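Local atomic coordinates of BPH (Thiobacillus denitrificans, PDB entry 5OVS), a protein that forms a tetradecameric double-ring complex homologous to the proteasome and probably cleaves proteins as an N-terminal-nucleophile hydrolase. Residues D43-T49 with M109-N115; T1-I5 with I14-T18; V6-R11 with Y152-D158; S132-A136 with M148-R153; I77-N82 with V122-V128. One frame throughout, in Å; residues are numbered along the deposited sequence.

In the fold
The five contacts lie in and around the two main sheets of one proteasome-like subunit. Interaction 1 lies inside one sheet and interaction 2 inside the other. Their centres are 9 Å apart, and the two sheets touch between them, with Val-3 against Ala-47 and Thr-49. Interaction 2 holds Thr-1, the probable active-site end. Interaction 4 packs a helix on the strand beside 3-8, and Ile-5 N lies 3.0 Å from Tyr-135 O. Interaction 3 continues strand 3-8 outward and shares Tyr-152 and Arg-153 with interaction 4. Interaction 5 packs helix 74-91 against the loop at the edge of the sheet of interaction 1. Its centre is 11 Å from that of interaction 1 and about 27 Å from that of interaction 3.

Interaction 1: D43-T49 with M109-N115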
# COMPACT_ATOMS: atom_id res chain seq x y z
N ASP K 43 -34.46 35.21 14.72
CA ASP K 43 -35.01 35.72 13.48
C ASP K 43 -34.08 35.45 12.29
O ASP K 43 -34.14 36.14 11.28
CB ASP K 43 -35.34 37.20 13.59
CG ASP K 43 -34.11 38.08 13.67
OD1 ASP K 43 -33.02 37.56 14.02
OD2 ASP K 43 -34.23 39.29 13.37
N SER K 44 -33.21 34.44 12.42
CA SER K 44 -32.46 33.93 11.27
C SER K 44 -33.06 32.63 10.76
O SER K 44 -33.67 31.88 11.52
CB SER K 44 -30.99 33.70 11.64
OG SER K 44 -30.32 34.91 11.91
N TYR K 45 -32.89 32.37 9.47
CA TYR K 45 -33.18 31.06 8.90
C TYR K 45 -31.86 30.47 8.51
O TYR K 45 -31.05 31.13 7.87
CB TYR K 45 -34.04 31.17 7.67
CG TYR K 45 -35.45 31.64 7.94
CD1 TYR K 45 -36.39 30.80 8.52
CD2 TYR K 45 -35.83 32.92 7.62
CE1 TYR K 45 -37.68 31.23 8.77
CE2 TYR K 45 -37.12 33.37 7.86
CZ TYR K 45 -38.04 32.52 8.43
OH TYR K 45 -39.31 32.98 8.67
N VAL K 46 -31.64 29.22 8.90
CA VAL K 46 -30.40 28.53 8.61
C VAL K 46 -30.70 27.35 7.68
O VAL K 46 -31.52 26.49 8.00
CB VAL K 46 -29.70 28.05 9.89
CG1 VAL K 46 -28.34 27.44 9.58
CG2 VAL K 46 -29.55 29.22 10.86
N ALA K 47 -30.05 27.35 6.52
CA ALA K 47 -30.21 26.32 5.51
C ALA K 47 -28.97 25.45 5.53
O ALA K 47 -27.86 25.96 5.46
CB ALA K 47 -30.40 26.94 4.14
N ILE K 48 -29.16 24.14 5.64
CA ILE K 48 -28.09 23.23 6.04
C ILE K 48 -27.83 22.17 4.98
O ILE K 48 -28.76 21.55 4.50
CB ILE K 48 -28.44 22.56 7.37
CG1 ILE K 48 -28.73 23.63 8.44
CG2 ILE K 48 -27.29 21.66 7.82
CD1 ILE K 48 -29.45 23.14 9.68
N THR K 49 -26.57 21.98 4.59
CA THR K 49 -26.17 20.94 3.62
C THR K 49 -25.34 19.88 4.35
O THR K 49 -24.88 20.12 5.47
CB THR K 49 -25.32 21.52 2.48
OG1 THR K 49 -24.00 21.83 2.96
CG2 THR K 49 -25.94 22.78 1.93
N MET K 109 -20.47 20.42 7.26
CA MET K 109 -21.65 21.03 6.68
C MET K 109 -21.31 22.43 6.21
O MET K 109 -20.43 23.09 6.75
CB MET K 109 -22.79 21.05 7.68
CG MET K 109 -22.37 21.52 9.05
SD MET K 109 -23.75 21.98 10.08
CE MET K 109 -22.85 22.55 11.52
N ASP K 110 -22.00 22.85 5.17
CA ASP K 110 -21.95 24.22 4.72
C ASP K 110 -23.32 24.80 5.02
O ASP K 110 -24.33 24.10 4.86
CB ASP K 110 -21.65 24.26 3.23
CG ASP K 110 -20.32 23.61 2.88
OD1 ASP K 110 -19.29 23.93 3.51
OD2 ASP K 110 -20.28 22.79 1.95
N VAL K 111 -23.40 26.04 5.48
CA VAL K 111 -24.72 26.64 5.70
C VAL K 111 -24.85 28.05 5.16
O VAL K 111 -23.86 28.75 5.00
CB VAL K 111 -25.14 26.64 7.19
CG1 VAL K 111 -24.97 25.26 7.78
CG2 VAL K 111 -24.37 27.71 7.96
N LEU K 112 -26.08 28.42 4.84
CA LEU K 112 -26.42 29.80 4.53
C LEU K 112 -27.32 30.31 5.67
O LEU K 112 -28.15 29.57 6.20
CB LEU K 112 -27.10 29.88 3.18
CG LEU K 112 -26.26 29.30 2.03
CD1 LEU K 112 -27.09 29.25 0.76
CD2 LEU K 112 -25.01 30.12 1.80
N ILE K 113 -27.12 31.57 6.07
CA ILE K 113 -27.85 32.20 7.17
C ILE K 113 -28.46 33.50 6.68
O ILE K 113 -27.74 34.44 6.35
CB ILE K 113 -26.92 32.52 8.33
CG1 ILE K 113 -26.33 31.23 8.88
CG2 ILE K 113 -27.66 33.29 9.44
CD1 ILE K 113 -25.12 31.44 9.76
N ALA K 114 -29.79 33.54 6.62
CA ALA K 114 -30.51 34.73 6.22
C ALA K 114 -31.13 35.39 7.44
O ALA K 114 -31.81 34.75 8.22
CB ALA K 114 -31.61 34.36 5.24
N ASN K 115 -30.88 36.68 7.62
CA ASN K 115 -31.66 37.47 8.58
C ASN K 115 -31.75 38.93 8.15
O ASN K 115 -31.00 39.36 7.27
CB ASN K 115 -31.11 37.32 10.01
CG ASN K 115 -29.75 37.96 10.19
OD1 ASN K 115 -29.60 39.18 10.12
ND2 ASN K 115 -28.75 37.13 10.46
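The side-chain amide of Asn-115 presents its ND2 to Ser-44 OG at 3.1 Å. The bond is weak, with an N-H...O angle of only 130°. The other end of this amide is used too, since OD1 accepts from Arg-117 N. The ring of Tyr-45 is met obliquely by Ala-114 O, and Phe-184 stacks on it. From this end the strands 44-48 and 111-115 run antiparallel, their axes 4.6 Å apart. Tyr-45 pairs with Ala-114, and Ala-47 with Leu-112, as hydrogen-bonded pairs. The Ala-47 N to Leu-112 O bond is 2.9 Å long and nearly straight at 174°. Val-46, Ile-48, Val-111 and Ile-113 share one face. The Val-46 side chain crosses that of Val-111, with CG1 4.1 Å from Val-111 CB, while Ile-48 and Val-111 lie side by side, CG1 to CG1 at 4.2 Å. At the far end Asp-110 O is gripped twice by Thr-49. Thr-49 N reaches it at 3.1 Å, nearly along the C=O axis. Thr-49 OG1 reaches it at 3.0 Å, tilted from the carbonyl plane. A chi1 of 74° sets this hydroxyl between the backbone N and the carbonyl carbon, turned to Asp-110. Helix 74-91 packs on the face of Val-111 and Ile-113, and strand 3-8 on that of Ala-47 and Leu-112. This is the layered arrangement of the proteasome subunit, the alpha-beta-beta-alpha sandwich of the Ntn-hydrolase fold.

Interaction 2: T1-I5 with I14-T18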
# COMPACT_ATOMS: atom_id res chain seq x y z
N THR K 1 -27.81 18.07 -2.29
CA THR K 1 -28.54 19.19 -1.64
C THR K 1 -28.21 20.49 -2.36
O THR K 1 -27.11 20.66 -2.85
CB THR K 1 -28.18 19.29 -0.14
OG1 THR K 1 -28.78 18.20 0.57
CG2 THR K 1 -28.69 20.55 0.46
N THR K 2 -29.18 21.39 -2.45
CA THR K 2 -28.93 22.76 -2.86
C THR K 2 -29.63 23.72 -1.92
O THR K 2 -30.83 23.59 -1.67
CB THR K 2 -29.43 23.04 -4.27
OG1 THR K 2 -28.80 22.13 -5.18
CG2 THR K 2 -29.09 24.47 -4.69
N VAL K 3 -28.87 24.68 -1.41
CA VAL K 3 -29.41 25.79 -0.62
C VAL K 3 -28.98 27.09 -1.29
O VAL K 3 -27.86 27.19 -1.79
CB VAL K 3 -28.93 25.76 0.84
CG1 VAL K 3 -29.57 24.62 1.60
CG2 VAL K 3 -27.41 25.68 0.93
N THR K 4 -29.87 28.07 -1.33
CA THR K 4 -29.56 29.34 -1.95
C THR K 4 -29.95 30.51 -1.04
O THR K 4 -30.82 30.41 -0.15
CB THR K 4 -30.27 29.51 -3.30
OG1 THR K 4 -31.68 29.42 -3.11
CG2 THR K 4 -29.82 28.41 -4.30
N ILE K 5 -29.28 31.63 -1.27
CA ILE K 5 -29.54 32.80 -0.50
C ILE K 5 -29.36 34.03 -1.39
O ILE K 5 -28.43 34.08 -2.20
CB ILE K 5 -28.64 32.84 0.75
CG1 ILE K 5 -29.23 33.78 1.79
CG2 ILE K 5 -27.21 33.18 0.37
CD1 ILE K 5 -28.68 33.57 3.17
N ILE K 14 -34.19 33.05 0.97
CA ILE K 14 -33.40 31.86 1.22
C ILE K 14 -34.22 30.66 0.78
O ILE K 14 -35.44 30.62 1.01
CB ILE K 14 -32.94 31.78 2.69
CG1 ILE K 14 -31.96 30.62 2.89
CG2 ILE K 14 -34.12 31.67 3.65
CD1 ILE K 14 -31.28 30.61 4.24
N ALA K 15 -33.58 29.71 0.09
CA ALA K 15 -34.30 28.53 -0.41
C ALA K 15 -33.51 27.24 -0.27
O ALA K 15 -32.32 27.26 0.03
CB ALA K 15 -34.72 28.75 -1.85
N ALA K 16 -34.20 26.13 -0.46
CA ALA K 16 -33.56 24.82 -0.39
C ALA K 16 -34.42 23.81 -1.12
O ALA K 16 -35.63 23.97 -1.20
CB ALA K 16 -33.37 24.38 1.06
N ASP K 17 -33.77 22.79 -1.66
CA ASP K 17 -34.51 21.65 -2.19
C ASP K 17 -34.98 20.82 -0.98
O ASP K 17 -34.73 21.18 0.16
CB ASP K 17 -33.65 20.85 -3.17
CG ASP K 17 -32.85 19.77 -2.50
OD1 ASP K 17 -31.84 20.08 -1.83
OD2 ASP K 17 -33.25 18.61 -2.65
N THR K 18 -35.69 19.73 -1.22
CA THR K 18 -36.25 18.94 -0.13
C THR K 18 -35.94 17.45 -0.18
O THR K 18 -36.49 16.69 0.62
CB THR K 18 -37.76 19.11 -0.14
OG1 THR K 18 -38.23 18.95 -1.48
CG2 THR K 18 -38.14 20.49 0.36
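An N-terminal beta hairpin, strands 3-8 and 11-16, carries Thr-1 at its open end. This is consistent with the Thr, Asp and Lys active-site group of proteasome subunits. Asp-17 OD1 accepts from Thr-2 N at 3.0 Å. The N-H comes from above the carboxylate plane, 39° out of it. A chi1 of 89° puts Asp-17 CG between its own backbone N and carbonyl carbon, and from there OD1 meets Thr-2 N. Asp-17 N in turn donates to Thr-2 O at 3.0 Å, so the backbone and side chain of one aspartate clasp one residue. OD1 also makes a salt bridge with Lys-37, whose NZ bonds Thr-1 OG1. OD2 accepts from Leu-19 N and Gly-178 N, which holds the carboxylate's rotation. Were Asp-17 an alanine, Thr-2 N would probably lose its acceptor, Lys-37 its charged mate, and the chain end beside Thr-1 would be less firmly placed. Further along, Thr-4 and Ala-15 form a hydrogen-bonded pair, Thr-4 N to Ala-15 O at 2.9 Å. Thr-4 OG1 lies alongside Ala-15 CB at 3.4 Å, and this hydroxyl bonds Ala-163 O. On the other face Val-3 CG1 touches Ala-16 CB at 3.8 Å. The extended chains of Ile-5 and Ile-14 meet through their CD1 atoms at 4.1 Å. Helix 159-173 packs on the face of Thr-4 and Ala-15. Strands 44-48 and 111-115 of the second sheet pack on the face of Val-3, Ile-5 and Ile-14.

Interaction 3: V6-R11 with Y152-D158; sequences VRKDGR and YRAPSLD
Lys-8 reaches from the end of strand 3-8 into the loop of Tyr-152 to Asp-158. With CG anti to the backbone N (chi1 174°) and every later torsion extended, its chain runs straight to the loop carbonyls. NZ donates to Tyr-152 O and to Leu-157 O, each at 2.8 Å. Ala-154 O lies 2.9 Å from the same NZ. Lys-8 CB also rests obliquely against the Tyr-152 ring, 3.9 Å from CE1. Tyr-152 makes a second link: its OH donates to Arg-7 O at 2.6 Å, and this carbonyl lies at the ring edge. Val-6 CG1 touches the edge too, 4.0 Å from CE1. With Lys-8 replaced, a methionine in its place would probably leave the carbonyls of Tyr-152 and Leu-157 without their donor and the loop freer to shift. Asp-158 is the N-cap of helix 159-173, where OD1 bonds Ala-161 N. Its OD2 makes a salt bridge to Arg-11 NH1 at 3.3 Å, the two groups steeply inclined. Water 1 donates to OD2 and is weakly held by NH1. Arg-11 NE pairs with Glu-187. Here one ammonium gathers backbone oxygens, so its positive charge probably helps fix the turn between two helices onto the tip of the hairpin.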
# COMPACT_ATOMS: atom_id res chain seq x y z
N VAL K 6 -30.28 34.97 -1.28
CA VAL K 6 -30.36 36.09 -2.20
C VAL K 6 -30.80 37.37 -1.47
O VAL K 6 -31.66 37.36 -0.57
CB VAL K 6 -31.34 35.81 -3.35
CG1 VAL K 6 -31.38 36.99 -4.31
CG2 VAL K 6 -30.95 34.53 -4.08
N ARG K 7 -30.19 38.46 -1.91
CA ARG K 7 -30.39 39.77 -1.38
C ARG K 7 -30.69 40.66 -2.59
O ARG K 7 -29.84 40.83 -3.45
CB ARG K 7 -29.07 40.17 -0.73
CG ARG K 7 -29.08 41.45 0.06
CD ARG K 7 -27.69 42.07 0.10
NE ARG K 7 -27.81 43.48 0.43
CZ ARG K 7 -27.46 44.03 1.59
NH1 ARG K 7 -26.93 43.31 2.56
NH2 ARG K 7 -27.64 45.34 1.76
N LYS K 8 -31.90 41.20 -2.69
CA LYS K 8 -32.22 42.03 -3.85
C LYS K 8 -33.40 42.93 -3.57
O LYS K 8 -34.41 42.47 -3.04
CB LYS K 8 -32.53 41.16 -5.07
CG LYS K 8 -33.01 41.96 -6.27
CD LYS K 8 -33.32 41.08 -7.47
CE LYS K 8 -33.90 41.92 -8.60
NZ LYS K 8 -34.08 41.16 -9.87
N ASP K 9 -33.26 44.20 -3.96
CA ASP K 9 -34.32 45.21 -3.82
C ASP K 9 -34.91 45.36 -2.41
O ASP K 9 -36.13 45.40 -2.24
CB ASP K 9 -35.46 44.94 -4.82
CG ASP K 9 -35.01 45.07 -6.27
OD1 ASP K 9 -34.10 45.86 -6.56
OD2 ASP K 9 -35.61 44.39 -7.11
N GLY K 10 -34.04 45.45 -1.40
CA GLY K 10 -34.47 45.64 -0.01
C GLY K 10 -35.10 44.42 0.64
O GLY K 10 -35.70 44.51 1.71
N ARG K 11 -34.94 43.27 -0.01
CA ARG K 11 -35.59 42.02 0.37
C ARG K 11 -34.52 40.93 0.46
O ARG K 11 -33.58 40.94 -0.33
CB ARG K 11 -36.60 41.62 -0.70
CG ARG K 11 -37.96 42.26 -0.59
CD ARG K 11 -38.87 41.32 0.18
NE ARG K 11 -40.29 41.64 0.07
CZ ARG K 11 -41.17 40.96 -0.66
NH1 ARG K 11 -40.82 39.90 -1.41
NH2 ARG K 11 -42.44 41.35 -0.67
N TYR K 152 -30.42 37.14 -11.83
CA TYR K 152 -30.35 38.08 -10.72
C TYR K 152 -30.86 39.46 -11.10
O TYR K 152 -31.58 40.11 -10.34
CB TYR K 152 -28.92 38.19 -10.19
CG TYR K 152 -28.82 39.06 -8.96
CD1 TYR K 152 -29.49 38.73 -7.79
CD2 TYR K 152 -28.04 40.20 -8.97
CE1 TYR K 152 -29.40 39.52 -6.66
CE2 TYR K 152 -27.94 41.01 -7.86
CZ TYR K 152 -28.62 40.67 -6.70
OH TYR K 152 -28.49 41.49 -5.60
N ARG K 153 -30.51 39.90 -12.30
CA ARG K 153 -30.88 41.22 -12.75
C ARG K 153 -32.10 41.22 -13.67
O ARG K 153 -32.39 42.23 -14.27
CB ARG K 153 -29.68 41.88 -13.43
CG ARG K 153 -28.48 41.93 -12.50
CD ARG K 153 -27.29 42.67 -13.09
NE ARG K 153 -26.51 43.32 -12.03
CZ ARG K 153 -25.59 42.73 -11.26
NH1 ARG K 153 -25.30 41.43 -11.40
NH2 ARG K 153 -24.95 43.44 -10.34
N ALA K 154 -32.83 40.12 -13.76
CA ALA K 154 -34.09 40.13 -14.47
C ALA K 154 -35.09 40.92 -13.64
O ALA K 154 -35.31 40.60 -12.49
CB ALA K 154 -34.61 38.72 -14.71
N PRO K 155 -35.70 41.96 -14.23
CA PRO K 155 -36.51 42.87 -13.41
C PRO K 155 -37.81 42.28 -12.88
O PRO K 155 -38.32 42.73 -11.86
CB PRO K 155 -36.79 44.05 -14.34
CG PRO K 155 -36.47 43.58 -15.73
CD PRO K 155 -35.50 42.46 -15.60
N SER K 156 -38.34 41.27 -13.57
CA SER K 156 -39.57 40.63 -13.11
C SER K 156 -39.39 39.70 -11.88
O SER K 156 -40.38 39.23 -11.32
CB SER K 156 -40.17 39.84 -14.26
OG SER K 156 -39.24 38.88 -14.71
N LEU K 157 -38.16 39.42 -11.47
CA LEU K 157 -37.90 38.43 -10.41
C LEU K 157 -37.41 39.08 -9.12
O LEU K 157 -36.41 39.78 -9.13
CB LEU K 157 -36.88 37.39 -10.88
CG LEU K 157 -37.26 36.60 -12.14
CD1 LEU K 157 -36.11 35.75 -12.66
CD2 LEU K 157 -38.48 35.73 -11.88
N ASP K 158 -38.11 38.84 -8.02
CA ASP K 158 -37.65 39.33 -6.72
C ASP K 158 -36.60 38.37 -6.15
O ASP K 158 -36.23 37.39 -6.80
CB ASP K 158 -38.84 39.57 -5.76
CG ASP K 158 -39.51 38.28 -5.30
OD1 ASP K 158 -39.48 37.28 -6.04
OD2 ASP K 158 -40.08 38.29 -4.18
O HOH W 1 -41.33 36.82 -2.67

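Interaction 4: S132-A136 with M148-R153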
# COMPACT_ATOMS: atom_id res chain seq x y z
N SER K 132 -22.95 39.72 -0.98
CA SER K 132 -23.41 41.03 -1.45
C SER K 132 -24.66 40.90 -2.33
O SER K 132 -25.43 41.84 -2.45
CB SER K 132 -22.27 41.78 -2.16
OG SER K 132 -21.69 41.05 -3.26
N LYS K 133 -24.87 39.73 -2.92
CA LYS K 133 -25.90 39.54 -3.94
C LYS K 133 -26.60 38.21 -3.74
O LYS K 133 -27.75 38.16 -3.33
CB LYS K 133 -25.26 39.59 -5.34
CG LYS K 133 -24.66 40.93 -5.74
CD LYS K 133 -23.73 40.74 -6.93
CE LYS K 133 -23.38 42.02 -7.65
NZ LYS K 133 -22.20 42.71 -7.08
N PHE K 134 -25.88 37.12 -4.02
CA PHE K 134 -26.40 35.78 -3.82
C PHE K 134 -25.28 34.78 -3.56
O PHE K 134 -24.11 35.11 -3.75
CB PHE K 134 -27.24 35.34 -5.01
CG PHE K 134 -26.51 35.32 -6.34
CD1 PHE K 134 -25.80 34.20 -6.74
CD2 PHE K 134 -26.60 36.39 -7.21
CE1 PHE K 134 -25.16 34.15 -7.98
CE2 PHE K 134 -25.97 36.36 -8.45
CZ PHE K 134 -25.25 35.24 -8.83
N TYR K 135 -25.64 33.60 -3.09
CA TYR K 135 -24.72 32.46 -3.10
C TYR K 135 -25.49 31.17 -2.89
O TYR K 135 -26.70 31.19 -2.67
CB TYR K 135 -23.57 32.61 -2.06
CG TYR K 135 -22.30 31.89 -2.48
CD1 TYR K 135 -21.70 32.14 -3.71
CD2 TYR K 135 -21.70 30.94 -1.64
CE1 TYR K 135 -20.56 31.46 -4.10
CE2 TYR K 135 -20.56 30.26 -2.03
CZ TYR K 135 -19.99 30.53 -3.25
OH TYR K 135 -18.85 29.87 -3.63
N ALA K 136 -24.79 30.04 -3.03
CA ALA K 136 -25.39 28.70 -2.91
C ALA K 136 -24.37 27.71 -2.37
O ALA K 136 -23.18 27.85 -2.62
CB ALA K 136 -25.88 28.23 -4.27
N MET K 148 -28.68 31.63 -10.99
CA MET K 148 -28.89 32.94 -10.36
C MET K 148 -28.06 34.04 -11.01
O MET K 148 -28.48 35.19 -11.08
CB MET K 148 -28.63 32.87 -8.86
CG MET K 148 -29.64 31.98 -8.18
SD MET K 148 -29.54 31.87 -6.40
CE MET K 148 -27.90 31.15 -6.20
N TYR K 149 -26.89 33.68 -11.53
CA TYR K 149 -26.10 34.62 -12.30
C TYR K 149 -26.92 35.16 -13.47
O TYR K 149 -26.88 36.35 -13.74
CB TYR K 149 -24.80 33.98 -12.80
CG TYR K 149 -24.03 34.83 -13.79
CD1 TYR K 149 -23.23 35.88 -13.36
CD2 TYR K 149 -24.14 34.60 -15.16
CE1 TYR K 149 -22.54 36.67 -14.26
CE2 TYR K 149 -23.45 35.39 -16.06
CZ TYR K 149 -22.66 36.41 -15.61
OH TYR K 149 -21.99 37.17 -16.53
N ALA K 150 -27.66 34.27 -14.13
CA ALA K 150 -28.46 34.63 -15.29
C ALA K 150 -29.72 35.43 -14.95
O ALA K 150 -30.16 36.23 -15.76
CB ALA K 150 -28.86 33.39 -16.05
N ALA K 151 -30.30 35.19 -13.78
CA ALA K 151 -31.61 35.74 -13.44
C ALA K 151 -31.58 36.87 -12.40
O ALA K 151 -32.62 37.47 -12.12
CB ALA K 151 -32.49 34.61 -12.92
N TYR K 152 -30.42 37.14 -11.83
CA TYR K 152 -30.35 38.08 -10.72
C TYR K 152 -30.86 39.46 -11.10
O TYR K 152 -31.58 40.11 -10.34
CB TYR K 152 -28.92 38.19 -10.19
CG TYR K 152 -28.82 39.06 -8.96
CD1 TYR K 152 -29.49 38.73 -7.79
CD2 TYR K 152 -28.04 40.20 -8.97
CE1 TYR K 152 -29.40 39.52 -6.66
CE2 TYR K 152 -27.94 41.01 -7.86
CZ TYR K 152 -28.62 40.67 -6.70
OH TYR K 152 -28.49 41.49 -5.60
N ARG K 153 -30.51 39.90 -12.30
CA ARG K 153 -30.88 41.22 -12.75
C ARG K 153 -32.10 41.22 -13.67
O ARG K 153 -32.39 42.23 -14.27
CB ARG K 153 -29.68 41.88 -13.43
CG ARG K 153 -28.48 41.93 -12.50
CD ARG K 153 -27.29 42.67 -13.09
NE ARG K 153 -26.51 43.32 -12.03
CZ ARG K 153 -25.59 42.73 -11.26
NH1 ARG K 153 -25.30 41.43 -11.40
NH2 ARG K 153 -24.95 43.44 -10.34
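Helix-on-sheet packing joins the end of helix 141-151 to strand 134-137, with the Phe-134 ring wedged between Met-148 and Tyr-152. Met-148 CB sits over one face of that ring, 3.9 Å from its centroid, a CH-pi contact. The sulfur lies obliquely beside it, a Met-aromatic contact at 5.1 Å between SD and the centroid. A bend at chi3 (-62°) turns Met-148 CE back to Phe-134 CD1 at 3.7 Å and to Ala-136 CB. Phe-134 CZ ends against the helix backbone, 3.5 Å from Tyr-149 N. Phe-134 CD2 lies over a face of the Tyr-152 ring, 3.8 Å from Tyr-152 CD1; the planes meet at 55°. Lys-133 crosses the phenol end of Tyr-152 at about a right angle, CB 3.8 Å from OH. Its CE lies at the guanidinium edge of Arg-153, 3.4 Å from NH2. The like charges come close, Lys-133 NZ 4.3 Å from Arg-153 NH2, and that NZ bonds Asp-30 O of a neighbouring subunit. Tyr-31 of that subunit meets Phe-134 edge-to-face, and Phe-173 of another neighbouring subunit packs on it. The contact belongs to an outer helix layer of the alpha-beta-beta-alpha sandwich, at a subunit boundary of the double ring.

Interaction 5: I77-N82 with V122-V128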
# COMPACT_ATOMS: atom_id res chain seq x y z
N ILE K 77 -21.00 35.22 13.92
CA ILE K 77 -21.27 33.91 13.35
C ILE K 77 -20.05 33.01 13.54
O ILE K 77 -20.18 31.84 13.89
CB ILE K 77 -21.67 33.99 11.86
CG1 ILE K 77 -23.00 34.73 11.71
CG2 ILE K 77 -21.76 32.59 11.24
CD1 ILE K 77 -23.26 35.25 10.31
N PHE K 78 -18.87 33.55 13.32
CA PHE K 78 -17.67 32.74 13.49
C PHE K 78 -17.55 32.19 14.91
O PHE K 78 -17.24 31.03 15.13
CB PHE K 78 -16.40 33.52 13.17
CG PHE K 78 -15.18 32.78 13.56
CD1 PHE K 78 -14.81 31.64 12.86
CD2 PHE K 78 -14.46 33.14 14.68
CE1 PHE K 78 -13.71 30.90 13.24
CE2 PHE K 78 -13.36 32.41 15.07
CZ PHE K 78 -12.98 31.28 14.35
N CYS K 79 -17.80 33.07 15.87
CA CYS K 79 -17.73 32.74 17.28
C CYS K 79 -18.72 31.63 17.66
O CYS K 79 -18.38 30.69 18.40
CB CYS K 79 -18.02 34.02 18.05
SG CYS K 79 -17.96 33.84 19.82
N VAL K 80 -19.95 31.75 17.17
CA VAL K 80 -20.98 30.72 17.40
C VAL K 80 -20.59 29.38 16.75
O VAL K 80 -20.64 28.32 17.39
CB VAL K 80 -22.34 31.20 16.85
CG1 VAL K 80 -23.35 30.07 16.78
CG2 VAL K 80 -22.88 32.34 17.71
N TRP K 81 -20.19 29.43 15.47
CA TRP K 81 -19.80 28.21 14.76
C TRP K 81 -18.57 27.55 15.36
O TRP K 81 -18.49 26.32 15.41
CB TRP K 81 -19.62 28.44 13.26
CG TRP K 81 -20.68 27.76 12.48
CD1 TRP K 81 -20.52 26.72 11.62
CD2 TRP K 81 -22.08 28.02 12.53
NE1 TRP K 81 -21.73 26.34 11.11
CE2 TRP K 81 -22.71 27.12 11.65
CE3 TRP K 81 -22.87 28.95 13.23
CZ2 TRP K 81 -24.09 27.11 11.45
CZ3 TRP K 81 -24.25 28.94 13.03
CH2 TRP K 81 -24.84 28.02 12.14
N ASN K 82 -17.63 28.34 15.85
CA ASN K 82 -16.46 27.76 16.49
C ASN K 82 -16.82 27.02 17.78
O ASN K 82 -16.31 25.95 18.02
CB ASN K 82 -15.39 28.82 16.78
CG ASN K 82 -14.03 28.20 17.02
OD1 ASN K 82 -13.43 27.63 16.11
ND2 ASN K 82 -13.54 28.31 18.25
N VAL K 122 -21.48 29.95 6.11
CA VAL K 122 -20.38 29.35 6.84
C VAL K 122 -20.07 28.04 6.17
O VAL K 122 -20.90 27.13 6.19
CB VAL K 122 -20.72 29.04 8.31
CG1 VAL K 122 -19.45 28.67 9.08
CG2 VAL K 122 -21.41 30.22 8.95
N ALA K 123 -18.89 27.94 5.55
CA ALA K 123 -18.48 26.71 4.93
C ALA K 123 -17.99 25.76 6.02
O ALA K 123 -17.83 26.17 7.18
CB ALA K 123 -17.40 26.97 3.89
N ALA K 124 -17.74 24.51 5.64
CA ALA K 124 -17.42 23.43 6.58
C ALA K 124 -16.20 23.70 7.47
O ALA K 124 -16.15 23.22 8.61
CB ALA K 124 -17.22 22.13 5.80
N HIS K 125 -15.24 24.46 6.97
CA HIS K 125 -14.05 24.81 7.74
C HIS K 125 -14.21 26.14 8.50
O HIS K 125 -13.22 26.81 8.82
CB HIS K 125 -12.84 24.82 6.82
CG HIS K 125 -12.56 23.49 6.20
ND1 HIS K 125 -13.01 23.14 4.94
CD2 HIS K 125 -11.91 22.40 6.68
CE1 HIS K 125 -12.63 21.90 4.67
NE2 HIS K 125 -11.96 21.43 5.71
N ARG K 126 -15.46 26.49 8.82
CA ARG K 126 -15.84 27.71 9.56
C ARG K 126 -15.44 29.03 8.88
O ARG K 126 -15.25 30.06 9.53
CB ARG K 126 -15.39 27.61 11.02
CG ARG K 126 -16.27 26.62 11.78
CD ARG K 126 -15.67 26.10 13.07
NE ARG K 126 -14.29 25.65 12.93
CZ ARG K 126 -13.91 24.55 12.29
NH1 ARG K 126 -14.79 23.75 11.69
NH2 ARG K 126 -12.62 24.24 12.22
N THR K 127 -15.38 28.98 7.55
CA THR K 127 -15.17 30.14 6.73
C THR K 127 -16.46 30.93 6.66
O THR K 127 -17.35 30.56 5.91
CB THR K 127 -14.84 29.72 5.28
OG1 THR K 127 -13.83 28.71 5.30
CG2 THR K 127 -14.40 30.91 4.45
N VAL K 128 -16.55 32.00 7.44
CA VAL K 128 -17.75 32.82 7.47
C VAL K 128 -17.65 33.95 6.46
O VAL K 128 -16.65 34.66 6.41
CB VAL K 128 -17.97 33.48 8.85
CG1 VAL K 128 -19.28 34.25 8.85
CG2 VAL K 128 -17.94 32.45 9.95
O HOH W 2 -20.94 25.05 8.70
O HOH W 3 -12.14 27.08 13.76
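Helix 74-91 passes the connection between strands 118-122 and 128-131, with Phe-78 CA 6.0 Å from Val-128 CA and Trp-81 CA near Arg-126. The connection is a beta hairpin loop. Its type I turn from Ala-123 to Arg-126 closes with a positive phi of 61° at Arg-126, as in a G1-type bulge. Val-122 leans over one face of the Trp-81 indole. Its CB stands 4.1 Å from the centroid of the five-membered ring, a CH-pi contact, and Val-122 CG1 comes to 3.4 Å from Trp-81 CD1. The other methyl, CG2, presses on Ile-77 CG2 at 3.3 Å, tighter than usual for two carbons. Val-128 straddles Ile-77 and Phe-78: CG1 touches Ile-77 CG2, and CG2 reaches Phe-78 CB at 3.7 Å, at the ring edge. Arg-126 CG meets the indole edge. Its chain then bends at chi3 (-48°), and the guanidinium bonds Glu-105 O and Ser-107 OG. Asn-82 ND2 is held by His-91 O of a neighbouring subunit. Water 2 joins Trp-81 NE1 to Val-122 O. Water 3, in the guanidinium plane, accepts from Arg-126 NE at 2.7 Å and donates to Asn-82 OD1 at 2.7 Å.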